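Local coordinates for arginyl-tRNA synthetase (Campylobacter jejuni, PDB 3FNR), which catalyses the ATP-dependent attachment of L-arginine to tRNA(Arg), releasing AMP and diphosphate, as a monomeric class I aminoacyl-tRNA synthetase, at residues Leu197-Lys202 with Lys206-Ile211; Leu33-Ser38 with Ile224-Asp229; Asp229-Gly234 with Asn265-Ile270; His49-Val54 with Cys317-Glu322; Gln273-Leu278 with Tyr310-Lys315. The protein carries 1 engineered substitution. All coordinates share one frame; numbering follows the deposited sequence. Where two conformers were deposited one is given.

In the fold
From the N terminus, strand 31-35 opens contact 2, which closes some 185 residues later on helix 219-231; the turn of contact 1 is nested within that loop and belongs to a separate three-stranded antiparallel sheet. Helix 50-65 opens contact 4 before contact 2 has closed, so these two cross. Contact 3 starts on the helix that contact 2 uses, sharing D229, and runs to strand 267-279. Contact 5 begins farther along that strand, and contacts 1, 3 and 5 all lie inside the loop that contact 4 closes at residues 317-322. Contacts 2 to 5 all reach the main sheet of the catalytic domain; contact 1 touches contact 2, where I210 and L197 pack on I224.

Contact 1: residues Leu197-Lys202 with Lys206-Ile211; sequences LASSQK and KDRVII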
# COMPACT_ATOMS: atom_id res chain seq x y z
N LEU A 197 -25.61 -10.32 17.45
CA LEU A 197 -24.49 -11.27 17.52
C LEU A 197 -24.02 -11.39 18.97
O LEU A 197 -23.77 -10.39 19.63
CB LEU A 197 -23.33 -10.83 16.62
CG LEU A 197 -22.00 -11.60 16.66
CD1 LEU A 197 -22.02 -12.85 15.79
CD2 LEU A 197 -20.86 -10.69 16.24
N ALA A 198 -23.89 -12.62 19.45
CA ALA A 198 -23.49 -12.88 20.84
C ALA A 198 -21.97 -12.83 21.01
O ALA A 198 -21.36 -13.78 21.49
CB ALA A 198 -24.03 -14.24 21.29
N SER A 199 -21.38 -11.70 20.64
CA SER A 199 -19.93 -11.57 20.51
C SER A 199 -19.19 -11.54 21.84
O SER A 199 -18.01 -11.91 21.90
CB SER A 199 -19.56 -10.35 19.66
OG SER A 199 -20.32 -9.21 20.04
N SER A 200 -19.88 -11.14 22.91
CA SER A 200 -19.30 -11.16 24.26
C SER A 200 -19.07 -12.58 24.81
O SER A 200 -18.36 -12.76 25.79
CB SER A 200 -20.17 -10.36 25.22
OG SER A 200 -21.45 -10.95 25.33
N GLN A 201 -19.67 -13.58 24.16
CA GLN A 201 -19.41 -14.99 24.46
C GLN A 201 -18.07 -15.45 23.85
O GLN A 201 -17.62 -16.57 24.11
CB GLN A 201 -20.55 -15.89 23.96
CG GLN A 201 -21.92 -15.61 24.59
CD GLN A 201 -23.00 -16.61 24.17
OE1 GLN A 201 -22.70 -17.66 23.59
NE2 GLN A 201 -24.26 -16.28 24.46
N LYS A 202 -17.47 -14.57 23.05
CA LYS A 202 -16.21 -14.84 22.35
C LYS A 202 -15.19 -13.71 22.55
O LYS A 202 -14.33 -13.48 21.68
CB LYS A 202 -16.48 -15.06 20.86
CG LYS A 202 -16.13 -16.45 20.33
CD LYS A 202 -17.27 -17.45 20.49
CE LYS A 202 -16.81 -18.83 20.05
NZ LYS A 202 -17.67 -19.92 20.57
N LYS A 206 -19.08 -6.19 24.39
CA LYS A 206 -20.53 -6.33 24.46
C LYS A 206 -21.10 -6.92 23.16
O LYS A 206 -20.41 -7.01 22.15
CB LYS A 206 -21.18 -4.97 24.75
CG LYS A 206 -20.90 -3.90 23.71
CD LYS A 206 -21.62 -2.60 24.02
CE LYS A 206 -21.47 -1.61 22.87
NZ LYS A 206 -22.20 -0.34 23.10
N ASP A 207 -22.37 -7.32 23.20
CA ASP A 207 -23.03 -7.88 22.02
C ASP A 207 -23.40 -6.78 21.02
O ASP A 207 -23.49 -5.61 21.39
CB ASP A 207 -24.25 -8.71 22.43
CG ASP A 207 -23.87 -10.02 23.09
OD1 ASP A 207 -24.75 -10.66 23.69
OD2 ASP A 207 -22.69 -10.41 23.02
N ARG A 208 -23.59 -7.17 19.76
CA ARG A 208 -23.69 -6.22 18.66
C ARG A 208 -24.91 -6.46 17.78
O ARG A 208 -25.29 -7.61 17.57
CB ARG A 208 -22.43 -6.30 17.78
CG ARG A 208 -21.08 -6.29 18.52
CD ARG A 208 -20.76 -4.93 19.10
NE ARG A 208 -19.63 -5.00 20.03
CZ ARG A 208 -19.01 -3.94 20.55
NH1 ARG A 208 -18.00 -4.12 21.38
NH2 ARG A 208 -19.39 -2.71 20.23
N VAL A 209 -25.49 -5.40 17.24
CA VAL A 209 -26.67 -5.52 16.37
C VAL A 209 -26.30 -5.93 14.95
O VAL A 209 -25.52 -5.25 14.27
CB VAL A 209 -27.49 -4.22 16.33
CG1 VAL A 209 -28.69 -4.34 15.37
CG2 VAL A 209 -27.98 -3.86 17.72
N ILE A 210 -26.87 -7.06 14.51
CA ILE A 210 -26.73 -7.53 13.14
C ILE A 210 -27.88 -7.01 12.27
O ILE A 210 -27.65 -6.40 11.23
CB ILE A 210 -26.68 -9.09 13.07
CG1 ILE A 210 -25.46 -9.62 13.81
CG2 ILE A 210 -26.65 -9.58 11.63
CD1 ILE A 210 -24.14 -8.91 13.46
N ILE A 211 -29.11 -7.24 12.71
CA ILE A 211 -30.29 -6.76 12.01
C ILE A 211 -31.05 -5.79 12.91
O ILE A 211 -31.37 -6.12 14.05
CB ILE A 211 -31.23 -7.92 11.56
CG1 ILE A 211 -30.46 -9.01 10.81
CG2 ILE A 211 -32.42 -7.40 10.74
CD1 ILE A 211 -29.77 -8.56 9.52
O HOH W 1 -24.96 -13.14 24.54
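Backbone pairing joins L197 to R208: L197 N donates to R208 O over 2.7 Å, and R208 N returns a longer bond to L197 O, 3.2 Å. Both are nearly straight at the hydrogen (163° and 167°), as expected of an antiparallel hydrogen-bonded pair. The two residues belong to neighbouring strands of a three-stranded antiparallel sheet, and the link between them includes an inverse gamma turn centred on A198 and a short 3-10 segment, 199-201. Side-chain polar bonds close this connection. D207 OD2 accepts from S200 N at 2.9 Å, nearly along its C-O bond, and from S200 OG at 2.7 Å, which arrives from above the carboxylate plane. The other oxygen, OD1, takes a water shared with Q201 NE2 and a bond from Y189. R208 turns its guanidinium toward D204 in a salt bridge, with the aliphatic CG of K206 over one face. The apolar contact is made by L197 CB, 3.7 Å from I210 CG1 and close to I210 CD1 as well, beside helix 219-231.

Contact 2: residues Leu33-Ser38 with Ile224-Asp229; sequences LLEYVS and IVYHKD
E35 reaches from strand 31-35 to Y226 on helix 219-231, and its side chain supplies the whole strand half of the meeting. CB leaves the strand toward the helix, and CG continues outward anti to the backbone N (chi1 178°), which carries it to 3.7 Å from Y226 OH. A bend at the next torsion (chi2 -128°) then turns the carboxylate to the CE2 edge of the ring. CD lies in the ring plane at the edge, 3.7 Å from Y226 CE2, and OE1 approaches the same CE2 to 3.4 Å, again near that plane. Carboxylate and ring planes stand 68° apart, so the acid meets the rim of the tyrosine without stacking on it. H227 is more remote: its CE1 is 4.4 Å from OE1. At the other oxygen, OE2 accepts from S38 OG at 2.7 Å through its anti lone pair, tying the acid to the loop that follows its own strand. The phenol oxygen of Y226 bonds to E73, while K230, one turn along the helix, forms a salt bridge with E35 OE1. The strand and helix belong to the Rossmann-type class I catalytic domain. Chemically, a carboxylate against the C-H edge of an aromatic ring is probably mildly favourable electrostatically, and the lysine and serine would probably stabilise its negative charge beside buried Y226 and H227.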
# COMPACT_ATOMS: atom_id res chain seq x y z
N LEU A 33 -4.73 -13.69 1.32
CA LEU A 33 -5.61 -12.70 0.71
C LEU A 33 -5.55 -11.39 1.49
O LEU A 33 -6.02 -11.32 2.63
CB LEU A 33 -7.06 -13.20 0.64
CG LEU A 33 -8.11 -12.21 0.09
CD1 LEU A 33 -7.81 -11.81 -1.36
CD2 LEU A 33 -9.53 -12.78 0.20
N LEU A 34 -5.00 -10.36 0.86
CA LEU A 34 -4.93 -9.03 1.48
C LEU A 34 -6.04 -8.12 0.97
O LEU A 34 -6.15 -7.87 -0.23
CB LEU A 34 -3.58 -8.38 1.17
CG LEU A 34 -2.86 -7.31 2.01
CD1 LEU A 34 -2.09 -6.38 1.07
CD2 LEU A 34 -3.74 -6.50 2.94
N GLU A 35 -6.83 -7.59 1.89
CA GLU A 35 -7.78 -6.56 1.53
C GLU A 35 -7.33 -5.28 2.18
O GLU A 35 -7.19 -5.22 3.40
CB GLU A 35 -9.20 -6.90 1.99
CG GLU A 35 -10.22 -5.80 1.66
CD GLU A 35 -11.04 -5.37 2.87
OE1 GLU A 35 -11.33 -6.23 3.73
OE2 GLU A 35 -11.39 -4.17 2.96
N TYR A 36 -7.08 -4.27 1.36
CA TYR A 36 -6.60 -2.99 1.86
C TYR A 36 -7.10 -1.80 1.07
O TYR A 36 -7.67 -1.95 -0.02
CB TYR A 36 -5.06 -3.01 1.99
CG TYR A 36 -4.25 -2.93 0.69
CD1 TYR A 36 -4.34 -3.93 -0.28
CD2 TYR A 36 -3.37 -1.88 0.48
CE1 TYR A 36 -3.58 -3.87 -1.45
CE2 TYR A 36 -2.61 -1.80 -0.68
CZ TYR A 36 -2.71 -2.80 -1.63
OH TYR A 36 -1.94 -2.70 -2.76
N VAL A 37 -6.86 -0.61 1.63
CA VAL A 37 -7.35 0.68 1.14
C VAL A 37 -8.87 0.75 1.33
O VAL A 37 -9.32 1.32 2.32
CB VAL A 37 -6.90 1.07 -0.32
CG1 VAL A 37 -7.22 2.53 -0.60
CG2 VAL A 37 -5.39 0.85 -0.51
N SER A 38 -9.62 0.17 0.39
CA SER A 38 -11.09 0.07 0.46
C SER A 38 -11.78 1.36 0.86
O SER A 38 -12.64 1.36 1.73
CB SER A 38 -11.51 -1.05 1.42
OG SER A 38 -11.05 -2.31 0.98
N ILE A 224 -19.40 -8.69 8.20
CA ILE A 224 -19.38 -10.14 8.48
C ILE A 224 -19.62 -10.99 7.21
O ILE A 224 -18.84 -11.94 6.94
CB ILE A 224 -20.41 -10.51 9.56
CG1 ILE A 224 -20.03 -9.84 10.89
CG2 ILE A 224 -20.45 -12.02 9.75
CD1 ILE A 224 -21.00 -10.10 11.98
N VAL A 225 -20.65 -10.63 6.45
CA VAL A 225 -20.98 -11.26 5.15
C VAL A 225 -19.77 -11.29 4.21
O VAL A 225 -19.44 -12.34 3.66
CB VAL A 225 -22.16 -10.51 4.45
CG1 VAL A 225 -22.35 -10.97 3.01
CG2 VAL A 225 -23.46 -10.68 5.24
N TYR A 226 -19.12 -10.14 4.03
CA TYR A 226 -17.93 -10.03 3.19
C TYR A 226 -16.80 -10.91 3.70
O TYR A 226 -16.17 -11.65 2.94
CB TYR A 226 -17.47 -8.57 3.11
CG TYR A 226 -16.22 -8.37 2.28
CD1 TYR A 226 -16.11 -8.94 1.02
CD2 TYR A 226 -15.15 -7.61 2.76
CE1 TYR A 226 -14.97 -8.78 0.26
CE2 TYR A 226 -14.00 -7.43 1.99
CZ TYR A 226 -13.93 -8.03 0.74
OH TYR A 226 -12.81 -7.87 -0.05
N HIS A 227 -16.54 -10.83 5.00
CA HIS A 227 -15.48 -11.61 5.61
C HIS A 227 -15.72 -13.11 5.54
O HIS A 227 -14.77 -13.88 5.36
CB HIS A 227 -15.23 -11.14 7.03
CG HIS A 227 -14.31 -9.96 7.10
ND1 HIS A 227 -14.75 -8.66 6.92
CD2 HIS A 227 -12.97 -9.88 7.29
CE1 HIS A 227 -13.72 -7.84 7.01
NE2 HIS A 227 -12.63 -8.56 7.23
N LYS A 228 -16.99 -13.52 5.64
CA LYS A 228 -17.38 -14.92 5.46
C LYS A 228 -16.97 -15.42 4.07
O LYS A 228 -16.42 -16.51 3.93
CB LYS A 228 -18.89 -15.09 5.65
CG LYS A 228 -19.37 -16.54 5.50
CD LYS A 228 -20.88 -16.64 5.62
CE LYS A 228 -21.35 -18.06 5.34
NZ LYS A 228 -21.40 -18.31 3.87
N ASP A 229 -17.26 -14.62 3.04
CA ASP A 229 -16.77 -14.89 1.69
C ASP A 229 -15.23 -14.96 1.63
O ASP A 229 -14.70 -15.98 1.21
CB ASP A 229 -17.33 -13.85 0.72
CG ASP A 229 -16.77 -13.99 -0.71
OD1 ASP A 229 -16.30 -15.07 -1.11
OD2 ASP A 229 -16.83 -12.99 -1.45

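Contact 3: residues Asp229-Gly234 with Asn265-Ile270; sequences DKMSRG and NNLEII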
# COMPACT_ATOMS: atom_id res chain seq x y z
N ASP A 229 -17.26 -14.62 3.04
CA ASP A 229 -16.77 -14.89 1.69
C ASP A 229 -15.23 -14.96 1.63
O ASP A 229 -14.70 -15.98 1.21
CB ASP A 229 -17.33 -13.85 0.72
CG ASP A 229 -16.77 -13.99 -0.71
OD1 ASP A 229 -16.30 -15.07 -1.11
OD2 ASP A 229 -16.83 -12.99 -1.45
N LYS A 230 -14.53 -13.92 2.07
CA LYS A 230 -13.04 -13.92 2.05
C LYS A 230 -12.39 -15.13 2.73
O LYS A 230 -11.44 -15.72 2.20
CB LYS A 230 -12.46 -12.65 2.66
CG LYS A 230 -12.66 -11.39 1.87
CD LYS A 230 -11.75 -10.28 2.39
CE LYS A 230 -12.03 -9.95 3.82
NZ LYS A 230 -11.19 -8.82 4.33
N MET A 231 -12.91 -15.51 3.90
CA MET A 231 -12.33 -16.61 4.69
C MET A 231 -12.69 -18.01 4.21
O MET A 231 -12.15 -19.01 4.70
CB MET A 231 -12.72 -16.47 6.16
CG MET A 231 -12.22 -15.19 6.80
SD MET A 231 -10.69 -15.42 7.69
CE MET A 231 -11.39 -15.82 9.27
N SER A 232 -13.62 -18.11 3.26
CA SER A 232 -14.01 -19.42 2.77
C SER A 232 -13.55 -19.57 1.33
O SER A 232 -14.22 -20.22 0.52
CB SER A 232 -15.53 -19.59 2.87
OG SER A 232 -16.17 -18.60 2.08
N ARG A 233 -12.41 -18.97 1.01
CA ARG A 233 -11.91 -18.98 -0.36
C ARG A 233 -10.69 -19.87 -0.57
O ARG A 233 -10.17 -19.98 -1.68
CB ARG A 233 -11.62 -17.56 -0.85
CG ARG A 233 -12.84 -16.79 -1.30
CD ARG A 233 -12.39 -15.49 -1.95
NE ARG A 233 -13.27 -14.37 -1.64
CZ ARG A 233 -12.98 -13.10 -1.90
NH1 ARG A 233 -11.83 -12.80 -2.48
NH2 ARG A 233 -13.84 -12.14 -1.57
N GLY A 234 -10.22 -20.51 0.50
CA GLY A 234 -9.09 -21.43 0.39
C GLY A 234 -7.71 -20.83 0.66
O GLY A 234 -6.70 -21.54 0.53
N ASN A 265 -7.58 -16.85 14.22
CA ASN A 265 -6.14 -16.63 14.04
C ASN A 265 -5.71 -16.59 12.57
O ASN A 265 -4.60 -16.16 12.26
CB ASN A 265 -5.32 -17.69 14.78
CG ASN A 265 -5.29 -17.47 16.28
OD1 ASN A 265 -5.55 -16.37 16.78
ND2 ASN A 265 -4.96 -18.52 17.02
N ASN A 266 -6.58 -17.04 11.67
CA ASN A 266 -6.34 -16.94 10.23
C ASN A 266 -6.80 -15.61 9.64
O ASN A 266 -6.69 -15.39 8.43
CB ASN A 266 -6.96 -18.13 9.50
CG ASN A 266 -6.23 -19.44 9.81
OD1 ASN A 266 -5.08 -19.43 10.24
ND2 ASN A 266 -6.90 -20.56 9.59
N LEU A 267 -7.32 -14.73 10.50
CA LEU A 267 -7.54 -13.33 10.15
C LEU A 267 -6.53 -12.46 10.89
O LEU A 267 -6.57 -12.33 12.12
CB LEU A 267 -8.98 -12.90 10.45
CG LEU A 267 -9.39 -11.48 10.03
CD1 LEU A 267 -9.31 -11.26 8.52
CD2 LEU A 267 -10.79 -11.18 10.51
N GLU A 268 -5.60 -11.90 10.13
CA GLU A 268 -4.52 -11.09 10.67
C GLU A 268 -4.84 -9.63 10.43
O GLU A 268 -4.99 -9.22 9.28
CB GLU A 268 -3.21 -11.50 9.97
CG GLU A 268 -1.99 -10.65 10.31
CD GLU A 268 -0.75 -11.02 9.49
OE1 GLU A 268 -0.63 -12.19 9.03
OE2 GLU A 268 0.10 -10.13 9.30
N ILE A 269 -4.99 -8.85 11.50
CA ILE A 269 -5.26 -7.42 11.37
C ILE A 269 -3.96 -6.63 11.57
O ILE A 269 -3.34 -6.70 12.63
CB ILE A 269 -6.32 -6.89 12.40
CG1 ILE A 269 -7.58 -7.76 12.44
CG2 ILE A 269 -6.65 -5.43 12.12
CD1 ILE A 269 -8.34 -7.88 11.13
N ILE A 270 -3.57 -5.88 10.54
CA ILE A 270 -2.43 -4.96 10.63
C ILE A 270 -2.94 -3.53 10.81
O ILE A 270 -3.77 -3.07 10.04
CB ILE A 270 -1.54 -5.04 9.38
CG1 ILE A 270 -0.84 -6.41 9.33
CG2 ILE A 270 -0.52 -3.89 9.34
CD1 ILE A 270 -0.14 -6.67 8.03
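M231, near the end of helix 219-231, packs on L267 at the start of strand 267-279, so the contact joins a helix of the Rossmann-type class I catalytic domain to a strand of its main sheet. The closer part is small and apolar. M231 CE lies 4.0 Å from L267 CB and SD is 4.1 Å from the same carbon, the two side chains crossing at about a right angle. Bends in the methionine at chi2 (-96°) and chi3 (-90°) swing sulfur and methyl across the leucine. M253 and M257 of helix 250-258 adjoin L267 and M231 respectively. The looser side lies toward N266, which is partly exposed: the side chain of N266 comes no nearer than 5.0 Å to the helix segment, and the buried area totals only 130 Å². Beyond M231 the chain turns back on the helix through a salt bridge from R233 to D229, in which NE donates to OD1 from above the carboxylate plane. At the edge nearest N266, M231 SD stands 4.1 Å from the backbone oxygen N266 O.

Contact 4: residues His49-Val54 with Cys317-Glu322; sequences HARGAV and CDTHLE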
# COMPACT_ATOMS: atom_id res chain seq x y z
N HIS A 49 -5.04 7.59 3.81
CA HIS A 49 -5.06 6.27 3.16
C HIS A 49 -3.68 5.83 2.68
O HIS A 49 -3.49 4.66 2.33
CB HIS A 49 -6.02 6.28 1.96
CG HIS A 49 -7.47 6.34 2.34
ND1 HIS A 49 -8.27 7.42 2.05
CD2 HIS A 49 -8.26 5.45 2.99
CE1 HIS A 49 -9.49 7.20 2.50
NE2 HIS A 49 -9.51 6.01 3.08
N ALA A 50 -2.73 6.76 2.66
CA ALA A 50 -1.45 6.54 1.99
C ALA A 50 -0.58 5.47 2.65
O ALA A 50 -0.02 4.61 1.95
CB ALA A 50 -0.68 7.85 1.82
N ARG A 51 -0.47 5.50 3.98
CA ARG A 51 0.34 4.53 4.69
C ARG A 51 -0.15 3.11 4.48
O ARG A 51 0.65 2.23 4.15
CB ARG A 51 0.44 4.84 6.18
CG ARG A 51 1.58 4.09 6.86
CD ARG A 51 1.62 4.40 8.32
NE ARG A 51 2.91 4.06 8.92
CZ ARG A 51 3.31 4.51 10.11
NH1 ARG A 51 2.52 5.31 10.82
NH2 ARG A 51 4.50 4.15 10.60
N GLY A 52 -1.46 2.89 4.65
CA GLY A 52 -2.08 1.59 4.38
C GLY A 52 -1.83 1.13 2.95
O GLY A 52 -1.39 0.00 2.72
N ALA A 53 -2.07 2.03 2.00
CA ALA A 53 -1.85 1.72 0.57
C ALA A 53 -0.38 1.35 0.27
O ALA A 53 -0.12 0.32 -0.36
CB ALA A 53 -2.27 2.89 -0.27
N VAL A 54 0.55 2.17 0.75
CA VAL A 54 1.99 1.97 0.48
C VAL A 54 2.48 0.69 1.16
O VAL A 54 3.17 -0.12 0.54
CB VAL A 54 2.82 3.21 0.89
CG1 VAL A 54 4.34 2.90 0.95
CG2 VAL A 54 2.55 4.36 -0.06
N CYS A 317 4.78 0.15 11.36
CA CYS A 317 3.42 0.48 10.94
C CYS A 317 2.49 1.00 12.04
O CYS A 317 1.68 1.90 11.80
CB CYS A 317 2.78 -0.72 10.23
SG CYS A 317 1.50 -0.27 9.02
N ASP A 318 2.61 0.42 13.23
CA ASP A 318 1.78 0.81 14.37
C ASP A 318 2.43 1.89 15.26
O ASP A 318 2.00 2.12 16.40
CB ASP A 318 1.34 -0.42 15.19
CG ASP A 318 2.51 -1.31 15.63
OD1 ASP A 318 2.24 -2.35 16.28
OD2 ASP A 318 3.69 -0.99 15.35
N THR A 319 3.46 2.56 14.73
CA THR A 319 4.10 3.69 15.41
C THR A 319 3.91 4.97 14.59
O THR A 319 3.84 4.92 13.35
CB THR A 319 5.62 3.43 15.65
OG1 THR A 319 6.34 3.56 14.42
CG2 THR A 319 5.86 2.04 16.23
N HIS A 320 3.82 6.11 15.29
CA HIS A 320 3.63 7.43 14.66
C HIS A 320 4.82 7.83 13.79
O HIS A 320 5.97 7.74 14.21
CB HIS A 320 3.43 8.51 15.73
CG HIS A 320 2.12 8.43 16.44
ND1 HIS A 320 0.96 8.99 15.94
CD2 HIS A 320 1.78 7.87 17.63
CE1 HIS A 320 -0.03 8.77 16.78
NE2 HIS A 320 0.44 8.10 17.82
N LEU A 321 4.52 8.30 12.58
CA LEU A 321 5.52 8.75 11.64
C LEU A 321 5.37 10.25 11.42
O LEU A 321 4.29 10.74 11.09
CB LEU A 321 5.38 7.98 10.32
CG LEU A 321 6.43 8.01 9.19
CD1 LEU A 321 6.05 9.00 8.10
CD2 LEU A 321 7.87 8.25 9.68
N GLU A 322 6.47 10.97 11.62
CA GLU A 322 6.52 12.40 11.35
C GLU A 322 7.63 12.66 10.34
O GLU A 322 8.75 12.18 10.51
CB GLU A 322 6.79 13.18 12.64
CG GLU A 322 6.71 14.70 12.48
CD GLU A 322 7.39 15.44 13.62
OE1 GLU A 322 8.62 15.28 13.80
OE2 GLU A 322 6.69 16.19 14.34
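R51 points its guanidinium at T319 O and holds that one carbonyl with both terminal nitrogens, NH1 at 2.9 Å and NH2 also at 2.9 Å. Each bond is bent at the hydrogen (137° and 135°), the consequence of two donors converging end-on on a single acceptor. CG stands anti to the backbone N (chi1 -163°), and the chain stays extended to NE, which brings the group across from helix 50-65. The nitrogens have further acceptors: NH1 donates to Q273 O and NH2 to K315 O, so three backbone carbonyls accept from the terminal nitrogens of this buried side chain. A fourth, C317 O, lies 3.5 Å above the guanidinium plane over its centre; on the opposite face L321 CB is 3.9 Å from NH2. The side-chain hydroxyl of T319 bonds to K316 O. Carbonyl oxygens should stabilise the positive charge. R51 lies two residues after H49, the last residue of the 'HIGH' region, and the contact joins the helix that directly follows this class I signature to the chain entering strand 321-324.

Contact 5: residues Gln273-Leu278 with Tyr310-Lys315; sequences QMVSLL and YIFLSK
Strand 267-279 of the main catalytic-domain sheet here meets the type I beta turn I311-S314 at the C-terminal end region of helix 305-311, with V275 and F312 as the principal pair. V275 points its side chain at the turn, and both methyls straddle one corner of the phenyl ring: CG1 and CG2 are each 3.7 Å from F312 CE1. Farther round the ring, CG1 lies 4.0 Å from F312 CZ, whereas CG2 is at the same 4.0 Å from F312 CD1. The two side chains run at a slant to each other, and the valine CG2 approaches obliquely. L277, two residues on, extends its CD1 to the edge of the ring near its plane, 4.5 Å from F312 CZ, a peripheral touch. F312 CG sits anti to its own carbonyl carbon (chi1 -77°), which lets the ring end come nearer to the strand than its CB direction suggests. Within the turn, I311 O accepts from S314 N at 3.2 Å and from S314 OG at 2.7 Å, both arriving from the same face of the carbonyl plane. These two hydrogen bonds probably help hold the turn that carries F312. F312 also touches A50 and R51 of helix 50-65, V275 reaches L321 of the adjacent parallel strand 321-324, and the ring thus lies between that helix and strand 267-279.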
# COMPACT_ATOMS: atom_id res chain seq x y z
N GLN A 273 -0.74 3.30 11.61
CA GLN A 273 -0.82 4.48 12.46
C GLN A 273 -0.83 5.81 11.72
O GLN A 273 -0.49 5.86 10.53
CB GLN A 273 0.27 4.47 13.54
CG GLN A 273 -0.25 4.09 14.91
CD GLN A 273 -0.87 5.25 15.69
OE1 GLN A 273 -1.51 6.14 15.14
NE2 GLN A 273 -0.67 5.22 17.01
N MET A 274 -1.22 6.86 12.43
CA MET A 274 -1.31 8.21 11.88
C MET A 274 0.04 8.73 11.41
O MET A 274 1.09 8.41 11.97
CB MET A 274 -1.93 9.17 12.90
CG MET A 274 -2.73 10.31 12.30
SD MET A 274 -4.44 9.86 11.91
CE MET A 274 -5.11 11.44 11.41
N VAL A 275 0.01 9.52 10.33
CA VAL A 275 1.21 10.17 9.80
C VAL A 275 1.09 11.69 9.94
O VAL A 275 0.04 12.27 9.62
CB VAL A 275 1.47 9.76 8.33
CG1 VAL A 275 2.65 10.51 7.75
CG2 VAL A 275 1.70 8.26 8.22
N SER A 276 2.14 12.34 10.42
CA SER A 276 2.21 13.80 10.42
C SER A 276 3.13 14.29 9.31
O SER A 276 4.32 13.96 9.29
CB SER A 276 2.73 14.33 11.76
OG SER A 276 1.79 14.08 12.79
N LEU A 277 2.58 15.06 8.39
CA LEU A 277 3.39 15.68 7.34
C LEU A 277 3.72 17.11 7.70
O LEU A 277 2.84 17.87 8.12
CB LEU A 277 2.69 15.62 5.99
CG LEU A 277 2.78 14.32 5.19
CD1 LEU A 277 1.80 14.38 4.03
CD2 LEU A 277 4.20 14.05 4.69
N LEU A 278 4.98 17.48 7.53
CA LEU A 278 5.45 18.83 7.80
C LEU A 278 6.08 19.45 6.57
O LEU A 278 6.64 18.74 5.73
CB LEU A 278 6.48 18.84 8.93
CG LEU A 278 6.13 18.31 10.33
CD1 LEU A 278 7.38 18.24 11.17
CD2 LEU A 278 5.10 19.19 10.99
N TYR A 310 8.85 5.86 -0.09
CA TYR A 310 9.91 5.75 0.90
C TYR A 310 9.41 6.16 2.28
O TYR A 310 9.50 5.38 3.23
CB TYR A 310 11.15 6.58 0.54
CG TYR A 310 12.32 6.27 1.46
CD1 TYR A 310 12.46 6.90 2.71
CD2 TYR A 310 13.27 5.31 1.10
CE1 TYR A 310 13.52 6.57 3.57
CE2 TYR A 310 14.33 4.99 1.94
CZ TYR A 310 14.44 5.62 3.17
OH TYR A 310 15.50 5.29 3.98
N ILE A 311 8.92 7.39 2.37
CA ILE A 311 8.51 8.01 3.62
C ILE A 311 7.49 7.15 4.33
O ILE A 311 7.63 6.88 5.52
CB ILE A 311 7.93 9.42 3.36
CG1 ILE A 311 9.03 10.37 2.90
CG2 ILE A 311 7.26 9.98 4.60
CD1 ILE A 311 8.51 11.62 2.19
N PHE A 312 6.48 6.68 3.59
CA PHE A 312 5.36 5.96 4.19
C PHE A 312 5.67 4.51 4.59
O PHE A 312 4.85 3.85 5.23
CB PHE A 312 4.10 6.08 3.32
CG PHE A 312 3.42 7.42 3.46
CD1 PHE A 312 2.40 7.59 4.39
CD2 PHE A 312 3.83 8.51 2.71
CE1 PHE A 312 1.78 8.83 4.54
CE2 PHE A 312 3.22 9.75 2.87
CZ PHE A 312 2.19 9.91 3.78
N LEU A 313 6.87 4.05 4.23
CA LEU A 313 7.34 2.72 4.61
C LEU A 313 8.39 2.78 5.72
O LEU A 313 8.76 1.75 6.27
CB LEU A 313 7.92 2.03 3.39
CG LEU A 313 7.93 0.50 3.38
CD1 LEU A 313 6.51 -0.03 3.14
CD2 LEU A 313 8.88 0.01 2.31
N SER A 314 8.83 3.99 6.05
CA SER A 314 10.11 4.19 6.75
C SER A 314 10.08 3.96 8.25
O SER A 314 11.13 3.95 8.89
CB SER A 314 10.67 5.59 6.43
OG SER A 314 9.83 6.59 6.98
N LYS A 315 8.90 3.79 8.82
CA LYS A 315 8.81 3.49 10.25
C LYS A 315 7.76 2.42 10.50
O LYS A 315 6.77 2.33 9.77
CB LYS A 315 8.55 4.76 11.06
CG LYS A 315 8.82 4.68 12.58
CD LYS A 315 10.32 4.57 12.97
CE LYS A 315 10.80 3.12 13.17
NZ LYS A 315 9.98 2.32 14.12